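PDB 4V1T: LYND from Lyngbya aestuarii, which probably catalyses the ATP-dependent cyclodehydration of cysteine residues in cyanobactin precursor peptides to thiazolines, as a YcaO-family heterocyclase. Local coordinates for residues P566-G571 with I632-A637; L601-F606 with P690-D695. All coordinates share one frame; numbering follows the deposited sequence.

Contact 1 of 2, residues P566-G571 with I632-A637. With ADP (adenosine-5'-diphosphate), chain L.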
loop_
_atom_site.group_PDB
_atom_site.type_symbol
_atom_site.label_atom_id
_atom_site.label_comp_id
_atom_site.label_asym_id
_atom_site.label_seq_id
_atom_site.Cartn_x
_atom_site.Cartn_y
_atom_site.Cartn_z
ATOM N N PRO B 566 -8.581 -42.703 3.129
ATOM C CA PRO B 566 -9.883 -42.280 2.613
ATOM C C PRO B 566 -9.910 -40.808 2.207
ATOM O O PRO B 566 -9.192 -40.001 2.801
ATOM C CB PRO B 566 -10.817 -42.526 3.797
ATOM C CG PRO B 566 -9.954 -42.315 4.990
ATOM C CD PRO B 566 -8.578 -42.800 4.600
ATOM N N ALA B 567 -10.734 -40.465 1.222
ATOM C CA ALA B 567 -10.919 -39.069 0.838
ATOM C C ALA B 567 -11.815 -38.344 1.837
ATOM O O ALA B 567 -12.381 -38.957 2.749
ATOM C CB ALA B 567 -11.514 -38.960 -0.560
ATOM N N VAL B 568 -11.935 -37.037 1.633
ATOM C CA VAL B 568 -12.766 -36.176 2.471
ATOM C C VAL B 568 -13.898 -35.587 1.642
ATOM O O VAL B 568 -13.657 -34.945 0.623
ATOM C CB VAL B 568 -11.937 -35.034 3.098
ATOM C CG1 VAL B 568 -12.800 -34.173 4.009
ATOM C CG2 VAL B 568 -10.756 -35.607 3.878
ATOM N N ASP B 569 -15.134 -35.815 2.080
ATOM C CA ASP B 569 -16.293 -35.174 1.476
ATOM C C ASP B 569 -16.280 -33.699 1.849
ATOM O O ASP B 569 -16.664 -33.314 2.959
ATOM C CB ASP B 569 -17.587 -35.835 1.940
ATOM C CG ASP B 569 -18.830 -35.134 1.408
ATOM O OD1 ASP B 569 -18.730 -34.343 0.447
ATOM O OD2 ASP B 569 -19.916 -35.378 1.969
ATOM N N LEU B 570 -15.838 -32.878 0.904
ATOM C CA LEU B 570 -15.687 -31.455 1.143
ATOM C C LEU B 570 -17.025 -30.737 1.149
ATOM O O LEU B 570 -17.091 -29.574 1.510
ATOM C CB LEU B 570 -14.771 -30.850 0.085
ATOM C CG LEU B 570 -13.347 -31.415 0.076
ATOM C CD1 LEU B 570 -12.587 -30.921 -1.143
ATOM C CD2 LEU B 570 -12.598 -31.043 1.345
ATOM N N GLY B 571 -18.086 -31.437 0.758
ATOM C CA GLY B 571 -19.429 -30.865 0.775
ATOM C C GLY B 571 -20.174 -31.112 2.079
ATOM O O GLY B 571 -21.389 -30.913 2.145
ATOM N N ILE B 632 -10.185 -25.676 9.182
ATOM C CA ILE B 632 -8.976 -24.885 8.990
ATOM C C ILE B 632 -7.846 -25.773 8.474
ATOM O O ILE B 632 -7.033 -25.345 7.659
ATOM C CB ILE B 632 -8.520 -24.191 10.294
ATOM C CG1 ILE B 632 -9.677 -23.404 10.947
ATOM C CG2 ILE B 632 -7.322 -23.279 10.031
ATOM C CD1 ILE B 632 -10.382 -22.415 10.039
ATOM N N ALA B 633 -7.795 -27.008 8.959
ATOM C CA ALA B 633 -6.753 -27.943 8.553
ATOM C C ALA B 633 -6.828 -28.199 7.048
ATOM O O ALA B 633 -5.818 -28.159 6.354
ATOM C CB ALA B 633 -6.871 -29.246 9.329
ATOM N N ILE B 634 -8.033 -28.456 6.552
ATOM C CA ILE B 634 -8.236 -28.668 5.126
ATOM C C ILE B 634 -7.902 -27.389 4.379
ATOM O O ILE B 634 -7.327 -27.421 3.297
ATOM C CB ILE B 634 -9.690 -29.091 4.815
ATOM C CG1 ILE B 634 -10.008 -30.444 5.475
ATOM C CG2 ILE B 634 -9.914 -29.191 3.308
ATOM C CD1 ILE B 634 -11.485 -30.777 5.511
ATOM N N LEU B 635 -8.276 -26.259 4.969
ATOM C CA LEU B 635 -8.015 -24.956 4.378
ATOM C C LEU B 635 -6.517 -24.726 4.204
ATOM O O LEU B 635 -6.076 -24.225 3.175
ATOM C CB LEU B 635 -8.625 -23.854 5.251
ATOM C CG LEU B 635 -8.862 -22.479 4.630
ATOM C CD1 LEU B 635 -9.695 -22.581 3.365
ATOM C CD2 LEU B 635 -9.547 -21.581 5.651
ATOM N N ARG B 636 -5.741 -25.094 5.220
ATOM C CA ARG B 636 -4.294 -24.960 5.159
ATOM C C ARG B 636 -3.737 -25.829 4.047
ATOM O O ARG B 636 -2.935 -25.379 3.239
ATOM C CB ARG B 636 -3.652 -25.352 6.486
ATOM C CG ARG B 636 -3.853 -24.327 7.598
ATOM C CD ARG B 636 -2.990 -24.677 8.805
ATOM N NE ARG B 636 -1.576 -24.734 8.447
ATOM C CZ ARG B 636 -0.799 -23.671 8.242
ATOM N NH1 ARG B 636 -1.286 -22.439 8.365
ATOM N NH2 ARG B 636 0.475 -23.840 7.912
ATOM N N ALA B 637 -4.175 -27.083 4.021
ATOM C CA ALA B 637 -3.694 -28.047 3.041
ATOM C C ALA B 637 -3.977 -27.573 1.624
ATOM O O ALA B 637 -3.091 -27.526 0.772
ATOM C CB ALA B 637 -4.340 -29.404 3.281
HETATM P PB ADP L . 3.288 -22.798 6.641
HETATM O O1B ADP L . 4.078 -23.300 7.822
HETATM O O2B ADP L . 2.505 -23.866 5.935
HETATM O O3B ADP L . 4.100 -21.923 5.735
HETATM P PA ADP L . 1.533 -20.484 6.794
HETATM O O1A ADP L . 0.073 -20.442 7.163
HETATM O O2A ADP L . 1.933 -20.245 5.350
HETATM O O3A ADP L . 2.167 -21.867 7.349
HETATM O "O5'" ADP L . 2.290 -19.412 7.706
HETATM C "C5'" ADP L . 3.631 -19.045 7.447
HETATM C "C4'" ADP L . 4.199 -18.423 8.713
HETATM O "O4'" ADP L . 3.580 -17.164 8.966
HETATM C "C3'" ADP L . 3.919 -19.280 9.934
HETATM O "O3'" ADP L . 5.043 -19.193 10.801
HETATM C "C2'" ADP L . 2.724 -18.653 10.610
HETATM O "O2'" ADP L . 2.776 -18.767 12.034
HETATM C "C1'" ADP L . 2.841 -17.201 10.188
HETATM N N9 ADP L . 1.504 -16.585 10.024
HETATM C C8 ADP L . 0.567 -16.920 9.110
HETATM N N7 ADP L . -0.529 -16.134 9.242
HETATM C C5 ADP L . -0.293 -15.281 10.249
HETATM C C6 ADP L . -1.037 -14.189 10.909
HETATM N N6 ADP L . -2.279 -13.877 10.474
HETATM N N1 ADP L . -0.444 -13.541 11.934
HETATM C C2 ADP L . 0.792 -13.862 12.358
HETATM N N3 ADP L . 1.527 -14.848 11.799
HETATM C C4 ADP L . 1.047 -15.580 10.767
#
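Ile-634, on helix 630-649, meets Val-568 and Leu-570 of the loop that follows helix 538-561. Its two branches divide the work. CD1, at the end of the longer branch, reaches tip to tip toward Val-568 CG1 at 3.9 Å. The short branch, CG2, lies 3.8 Å from Leu-570 CD2, and these two side chains cross at a slant. Val-568 CG1 stands anti to the backbone N (chi1 -178°), and this puts it in front of the isoleucine. All three residues are buried. Phe-573, Phe-578, Phe-606 and Val-594 pack around them, so the small direct contact is part of a wider apolar layer.

The loop's outer side is looser. Asp-569 is partly exposed and Gly-571 exposed. Asp-569 OD1 accepts from Gly-571 N at 3.0 Å, from above the carboxylate plane, and closes an Asx turn.

Arg-636 reaches from the same helix to ADP. NH1 donates to O1A of ADP at 2.7 Å. NH2 donates to the bridging O3A, also at 2.7 Å, with a nearly straight angle of 172°. The chemistry implies a division of roles: one flank of the helix packs on apolar residues, while Arg-636 faces the nucleotide, probably balancing diphosphate charge.

Contact 2 of 2, residues L601-F606 with P690-D695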
loop_
_atom_site.group_PDB
_atom_site.type_symbol
_atom_site.label_atom_id
_atom_site.label_comp_id
_atom_site.label_asym_id
_atom_site.label_seq_id
_atom_site.Cartn_x
_atom_site.Cartn_y
_atom_site.Cartn_z
ATOM N N LEU B 601 -2.912 -39.038 17.501
ATOM C CA LEU B 601 -3.184 -37.882 18.357
ATOM C C LEU B 601 -4.610 -37.374 18.165
ATOM O O LEU B 601 -5.140 -36.650 19.010
ATOM C CB LEU B 601 -2.182 -36.758 18.093
ATOM C CG LEU B 601 -0.696 -37.094 18.258
ATOM C CD1 LEU B 601 0.147 -35.828 18.214
ATOM C CD2 LEU B 601 -0.431 -37.860 19.547
ATOM N N GLY B 602 -5.224 -37.754 17.048
ATOM C CA GLY B 602 -6.615 -37.419 16.783
ATOM C C GLY B 602 -6.831 -35.980 16.349
ATOM O O GLY B 602 -7.971 -35.536 16.204
ATOM N N ILE B 603 -5.741 -35.246 16.153
ATOM C CA ILE B 603 -5.812 -33.875 15.665
ATOM C C ILE B 603 -5.920 -33.919 14.149
ATOM O O ILE B 603 -5.049 -34.470 13.493
ATOM C CB ILE B 603 -4.572 -33.058 16.072
ATOM C CG1 ILE B 603 -4.455 -33.008 17.605
ATOM C CG2 ILE B 603 -4.654 -31.653 15.487
ATOM C CD1 ILE B 603 -3.182 -32.355 18.114
ATOM N N PRO B 604 -6.987 -33.332 13.584
ATOM C CA PRO B 604 -7.171 -33.512 12.145
ATOM C C PRO B 604 -6.007 -32.992 11.307
ATOM O O PRO B 604 -5.534 -31.875 11.493
ATOM C CB PRO B 604 -8.458 -32.741 11.839
ATOM C CG PRO B 604 -8.805 -31.984 13.060
ATOM C CD PRO B 604 -8.086 -32.580 14.212
ATOM N N ALA B 605 -5.557 -33.833 10.389
ATOM C CA ALA B 605 -4.459 -33.512 9.506
ATOM C C ALA B 605 -4.829 -34.025 8.131
ATOM O O ALA B 605 -5.404 -35.110 7.998
ATOM C CB ALA B 605 -3.172 -34.162 9.993
ATOM N N PHE B 606 -4.501 -33.249 7.109
ATOM C CA PHE B 606 -4.916 -33.587 5.762
ATOM C C PHE B 606 -3.826 -33.375 4.725
ATOM O O PHE B 606 -2.894 -32.602 4.931
ATOM C CB PHE B 606 -6.143 -32.760 5.391
ATOM C CG PHE B 606 -7.316 -32.995 6.290
ATOM C CD1 PHE B 606 -8.232 -33.996 6.003
ATOM C CD2 PHE B 606 -7.503 -32.220 7.421
ATOM C CE1 PHE B 606 -9.320 -34.215 6.830
ATOM C CE2 PHE B 606 -8.589 -32.433 8.250
ATOM C CZ PHE B 606 -9.495 -33.434 7.959
ATOM N N PRO B 690 -14.047 -34.903 16.175
ATOM C CA PRO B 690 -14.529 -34.259 17.403
ATOM C C PRO B 690 -13.947 -32.869 17.629
ATOM O O PRO B 690 -12.780 -32.633 17.352
ATOM C CB PRO B 690 -14.071 -35.216 18.504
ATOM C CG PRO B 690 -14.004 -36.546 17.832
ATOM C CD PRO B 690 -13.562 -36.273 16.420
ATOM N N LYS B 691 -14.772 -31.969 18.147
ATOM C CA LYS B 691 -14.382 -30.591 18.403
ATOM C C LYS B 691 -13.615 -30.493 19.721
ATOM O O LYS B 691 -14.150 -30.812 20.785
ATOM C CB LYS B 691 -15.637 -29.714 18.433
ATOM C CG LYS B 691 -15.400 -28.234 18.674
ATOM C CD LYS B 691 -16.713 -27.471 18.556
ATOM C CE LYS B 691 -16.527 -25.969 18.719
ATOM N NZ LYS B 691 -17.826 -25.248 18.579
ATOM N N ARG B 692 -12.363 -30.050 19.651
ATOM C CA ARG B 692 -11.504 -29.973 20.833
ATOM C C ARG B 692 -10.743 -28.651 20.971
ATOM O O ARG B 692 -9.752 -28.575 21.706
ATOM C CB ARG B 692 -10.511 -31.133 20.820
ATOM C CG ARG B 692 -11.177 -32.497 20.879
ATOM C CD ARG B 692 -10.199 -33.571 21.319
ATOM N NE ARG B 692 -9.167 -33.827 20.315
ATOM C CZ ARG B 692 -8.156 -34.676 20.477
ATOM N NH1 ARG B 692 -8.026 -35.354 21.613
ATOM N NH2 ARG B 692 -7.264 -34.844 19.508
ATOM N N TRP B 693 -11.212 -27.617 20.277
ATOM C CA TRP B 693 -10.614 -26.286 20.371
ATOM C C TRP B 693 -11.541 -25.347 21.131
ATOM O O TRP B 693 -12.762 -25.467 21.044
ATOM C CB TRP B 693 -10.323 -25.714 18.977
ATOM C CG TRP B 693 -11.551 -25.345 18.210
ATOM C CD1 TRP B 693 -12.212 -24.152 18.249
ATOM C CD2 TRP B 693 -12.269 -26.172 17.291
ATOM N NE1 TRP B 693 -13.301 -24.188 17.415
ATOM C CE2 TRP B 693 -13.357 -25.417 16.813
ATOM C CE3 TRP B 693 -12.100 -27.482 16.829
ATOM C CZ2 TRP B 693 -14.270 -25.926 15.893
ATOM C CZ3 TRP B 693 -13.010 -27.987 15.916
ATOM C CH2 TRP B 693 -14.077 -27.210 15.454
ATOM N N SER B 694 -10.948 -24.414 21.870
ATOM C CA SER B 694 -11.697 -23.435 22.651
ATOM C C SER B 694 -11.682 -22.089 21.939
ATOM O O SER B 694 -11.478 -22.033 20.732
ATOM C CB SER B 694 -11.083 -23.294 24.038
ATOM O OG SER B 694 -9.852 -22.604 23.964
ATOM N N ASP B 695 -11.905 -21.010 22.686
ATOM C CA ASP B 695 -11.755 -19.654 22.158
ATOM C C ASP B 695 -10.548 -18.978 22.784
ATOM O O ASP B 695 -10.366 -17.765 22.664
ATOM C CB ASP B 695 -13.019 -18.832 22.418
ATOM C CG ASP B 695 -14.161 -19.225 21.505
ATOM O OD1 ASP B 695 -14.159 -18.786 20.334
ATOM O OD2 ASP B 695 -15.060 -19.967 21.952
#
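Arg-692 extends its side chain toward the turn at Leu-601 and Gly-602, and its guanidinium ends edge-on to the Leu-601 carbonyl. NH2 donates to Leu-601 O at 2.8 Å, with an N-H...O angle of 154°. The oxygen lies nearly in the guanidinium plane, and the nitrogen meets it in the carbonyl plane, on a lone pair. Both flat groups are therefore well turned for the bond. The arginine chain bends at chi3 (-68°), and this brings NH2 round to the carbonyl.

The same nitrogen packs close against the Gly-602 backbone. Gly-602 C lies oblique to the guanidinium plane, 3.4 Å from NH2.

Ile-603 crosses Arg-692 at about a right angle. Its CG1 is 3.9 Å from NH2, although its CB is directed away from the arginine's segment. The isoleucine packs on Phe-546 and Met-547 of helix 538-561. The end of Leu-601 leads away instead, to Val-550 of that helix and to Ile-707 of helix 697-710. Arg-692 also touches Ile-707. Next along the chain, Trp-693 turns to other parts of the fold: it meets His-343 edge-to-face and packs on Pro-630 at the start of helix 630-649.

The contact joins the turn leading into strand 605-612 to the loop before helix 697-710. Its chemistry is that of a charged guanidinium donating to a neutral backbone carbonyl, a directional link at a partly exposed margin that rests on buried apolar residues.

Contact 1 is core and contact 2 is partly exposed; their centres are about 13 Å apart. Both lie in the YcaO domain, and their segments alternate along the chain. Phe-606 joins them. It belongs to 601-606, but its ring packs into contact 1: CE1 is 3.6 Å from Val-568 CG2, and CD2 is 3.6 Å from Ala-633 CB. The chain leads from the polar link of contact 2 through strand 605-612 into the apolar layer of contact 1. Helix 630-649 is shared too, since Pro-630 touches Pro-604 and Trp-693. Each contact includes an arginine, but Arg-636 binds a nucleotide, whereas Arg-692 binds main chain.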